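Long-range contact in hypothetical protein Atu0492 (Agrobacterium tumefaciens, PDB 2GMY), which is of unknown function but is a putative AhpD-like antioxidant defence protein of the carboxymuconolactone decarboxylase family: residues K2-A10 with W133-Q143. Numbering follows the deposited sequence.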
# COMPACT_ATOMS: atom_id res chain seq x y z
N LYS A 2 23.18 0.34 16.63
CA LYS A 2 23.25 0.77 18.05
C LYS A 2 21.87 0.78 18.70
O LYS A 2 20.89 1.29 18.15
CB LYS A 2 23.89 2.16 18.16
CG LYS A 2 24.33 2.53 19.56
CD LYS A 2 24.69 4.00 19.66
CE LYS A 2 24.90 4.42 21.10
NZ LYS A 2 24.88 5.90 21.23
N THR A 3 21.81 0.21 19.90
CA THR A 3 20.60 0.14 20.71
C THR A 3 20.18 1.54 21.16
O THR A 3 21.01 2.38 21.52
CB THR A 3 20.85 -0.78 21.92
OG1 THR A 3 21.31 -2.05 21.45
CG2 THR A 3 19.60 -0.97 22.74
N ARG A 4 18.87 1.80 21.13
CA ARG A 4 18.35 3.11 21.54
C ARG A 4 18.19 3.19 23.05
O ARG A 4 18.65 4.15 23.68
CB ARG A 4 17.02 3.41 20.84
CG ARG A 4 17.14 3.71 19.36
CD ARG A 4 15.76 3.81 18.72
NE ARG A 4 15.81 4.32 17.35
CZ ARG A 4 14.82 4.21 16.47
NH1 ARG A 4 13.69 3.59 16.81
NH2 ARG A 4 14.95 4.72 15.24
N ILE A 5 17.51 2.20 23.63
CA ILE A 5 17.27 2.14 25.07
C ILE A 5 17.44 0.71 25.56
O ILE A 5 16.99 -0.24 24.90
CB ILE A 5 15.83 2.63 25.44
CG1 ILE A 5 15.61 4.08 25.02
CG2 ILE A 5 15.57 2.49 26.95
CD1 ILE A 5 14.15 4.52 25.08
N ASN A 6 18.12 0.55 26.70
CA ASN A 6 18.11 -0.69 27.45
C ASN A 6 16.82 -0.71 28.25
O ASN A 6 16.75 -0.17 29.36
CB ASN A 6 19.33 -0.79 28.37
CG ASN A 6 19.44 -2.14 29.06
OD1 ASN A 6 18.44 -2.79 29.38
ND2 ASN A 6 20.68 -2.58 29.30
N TYR A 7 15.79 -1.30 27.66
CA TYR A 7 14.44 -1.15 28.20
C TYR A 7 14.24 -1.91 29.51
O TYR A 7 13.47 -1.48 30.37
CB TYR A 7 13.38 -1.49 27.15
CG TYR A 7 13.52 -2.86 26.54
CD1 TYR A 7 12.91 -3.97 27.13
CD2 TYR A 7 14.24 -3.06 25.36
CE1 TYR A 7 13.02 -5.23 26.58
CE2 TYR A 7 14.35 -4.32 24.79
CZ TYR A 7 13.74 -5.41 25.42
OH TYR A 7 13.85 -6.67 24.88
N ALA A 8 14.95 -3.03 29.67
CA ALA A 8 14.90 -3.81 30.90
C ALA A 8 15.44 -3.00 32.08
O ALA A 8 14.96 -3.13 33.20
CB ALA A 8 15.67 -5.12 30.74
N LYS A 9 16.44 -2.16 31.80
CA LYS A 9 17.06 -1.30 32.81
C LYS A 9 16.27 -0.02 33.04
O LYS A 9 16.08 0.40 34.19
CB LYS A 9 18.51 -0.95 32.42
CG LYS A 9 19.50 -2.10 32.53
CD LYS A 9 20.12 -2.19 33.92
CE LYS A 9 20.52 -3.63 34.26
NZ LYS A 9 21.50 -4.20 33.29
N ALA A 10 15.80 0.59 31.94
CA ALA A 10 15.04 1.84 32.00
C ALA A 10 13.70 1.71 32.73
O ALA A 10 13.32 2.60 33.48
CB ALA A 10 14.84 2.41 30.59
N TRP A 133 6.48 -7.72 21.54
CA TRP A 133 7.95 -7.86 21.55
C TRP A 133 8.57 -7.25 20.29
O TRP A 133 9.60 -6.56 20.38
CB TRP A 133 8.37 -9.32 21.66
CG TRP A 133 8.19 -9.94 23.00
CD1 TRP A 133 7.38 -10.99 23.31
CD2 TRP A 133 8.85 -9.57 24.22
NE1 TRP A 133 7.49 -11.30 24.65
CE2 TRP A 133 8.38 -10.43 25.23
CE3 TRP A 133 9.79 -8.58 24.55
CZ2 TRP A 133 8.83 -10.35 26.57
CZ3 TRP A 133 10.23 -8.49 25.88
CH2 TRP A 133 9.75 -9.37 26.87
N ASN A 134 7.97 -7.49 19.13
CA ASN A 134 8.50 -6.90 17.88
C ASN A 134 8.55 -5.37 17.93
O ASN A 134 9.51 -4.75 17.46
CB ASN A 134 7.66 -7.33 16.67
CG ASN A 134 7.74 -8.83 16.37
OD1 ASN A 134 8.65 -9.57 16.82
ND2 ASN A 134 6.80 -9.29 15.57
N ARG A 135 7.50 -4.77 18.49
CA ARG A 135 7.45 -3.31 18.59
C ARG A 135 8.49 -2.76 19.56
O ARG A 135 9.09 -1.72 19.30
CB ARG A 135 6.03 -2.87 18.96
CG ARG A 135 5.09 -3.02 17.77
CD ARG A 135 3.60 -2.90 18.09
NE ARG A 135 2.88 -2.77 16.81
CZ ARG A 135 2.60 -3.80 16.01
NH1 ARG A 135 2.94 -5.05 16.34
NH2 ARG A 135 1.99 -3.57 14.86
N ILE A 136 8.70 -3.47 20.67
CA ILE A 136 9.73 -3.11 21.63
C ILE A 136 11.12 -3.25 21.01
O ILE A 136 11.93 -2.32 21.07
CB ILE A 136 9.61 -3.95 22.92
CG1 ILE A 136 8.31 -3.59 23.65
CG2 ILE A 136 10.83 -3.77 23.84
CD1 ILE A 136 7.89 -4.62 24.71
N ALA A 137 11.39 -4.40 20.39
CA ALA A 137 12.73 -4.65 19.85
C ALA A 137 13.08 -3.74 18.67
O ALA A 137 14.18 -3.19 18.60
CB ALA A 137 12.89 -6.09 19.47
N VAL A 138 12.15 -3.59 17.74
CA VAL A 138 12.42 -2.70 16.61
C VAL A 138 12.42 -1.24 17.10
O VAL A 138 13.32 -0.46 16.76
CB VAL A 138 11.41 -2.92 15.46
CG1 VAL A 138 11.65 -1.92 14.33
CG2 VAL A 138 11.53 -4.34 14.94
N GLY A 139 11.42 -0.90 17.91
CA GLY A 139 11.33 0.43 18.49
C GLY A 139 12.59 0.88 19.21
O GLY A 139 12.99 2.05 19.09
N PHE A 140 13.24 -0.03 19.93
CA PHE A 140 14.44 0.34 20.69
C PHE A 140 15.74 -0.15 20.03
O PHE A 140 16.81 -0.11 20.65
CB PHE A 140 14.32 -0.14 22.14
CG PHE A 140 13.12 0.45 22.87
CD1 PHE A 140 12.69 1.74 22.58
CD2 PHE A 140 12.44 -0.29 23.82
CE1 PHE A 140 11.57 2.28 23.23
CE2 PHE A 140 11.33 0.25 24.49
CZ PHE A 140 10.90 1.54 24.19
N ARG A 141 15.63 -0.60 18.79
CA ARG A 141 16.77 -1.08 18.01
C ARG A 141 17.62 -2.14 18.74
O ARG A 141 18.86 -2.08 18.70
CB ARG A 141 17.64 0.11 17.56
CG ARG A 141 16.95 1.09 16.59
CD ARG A 141 16.70 0.45 15.23
NE ARG A 141 16.29 1.40 14.18
CZ ARG A 141 15.04 1.56 13.76
NH1 ARG A 141 14.04 0.88 14.32
NH2 ARG A 141 14.76 2.43 12.78
N SER A 142 16.97 -3.12 19.36
CA SER A 142 17.67 -4.22 20.03
C SER A 142 18.54 -4.96 19.02
O SER A 142 18.12 -5.19 17.89
CB SER A 142 16.68 -5.18 20.69
OG SER A 142 15.85 -4.47 21.59
N GLN A 143 19.76 -5.32 19.43
CA GLN A 143 20.75 -5.95 18.56
C GLN A 143 20.95 -7.43 18.92
O GLN A 143 21.33 -7.74 20.05
CB GLN A 143 22.10 -5.21 18.68
CG GLN A 143 22.05 -3.74 18.29
CD GLN A 143 21.76 -3.54 16.81
OE1 GLN A 143 22.49 -4.04 15.95
NE2 GLN A 143 20.68 -2.81 16.51
O HOH W 1 20.72 -4.57 21.97
O HOH W 2 17.06 -2.76 23.13
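Arg-4 bonds twice to the chain where helix 117-139 ends. Arg-4 N donates to Phe-140 O at 2.8 Å, nearly straight at 165°. The extended side chain brings Arg-4 NH1 to 2.8 Å from Gly-139 O, which lies in the guanidinium plane. Arg-141 runs alongside, and its guanidinium stacks on that of Arg-4, centres 3.8 Å apart. In a neighbouring subunit, Ala-103 O accepts from Arg-4 NH1, Gly-102 O accepts from Arg-141 NH1, and Asp-105 OD1 forms a salt bridge with Arg-4 NH2. Asp-105 and the carbonyls probably offset the like charges. The N-terminal segment packs on the C-terminal end of the last helix of this all-helical chain. A Schellman motif ends that helix, with Arg-141 at C-prime in positive phi and Ser-142 N bonded to Ala-137 O. Val-138 O takes Arg-141 N and, from the opposite face, Arg-141 NH1. Gln-143 NE2 donates to Arg-141 O. One water joins Thr-3 OG1 to Gln-143 N; another donates to Ile-5 O and bonds to Ser-142 OG. Ile-5 N is buried without a partner. Ile-136 CG2 makes a CH-pi contact over the centre of the Tyr-7 ring. Tyr-7 CD2 meets Phe-140 CD2 at 3.6 Å.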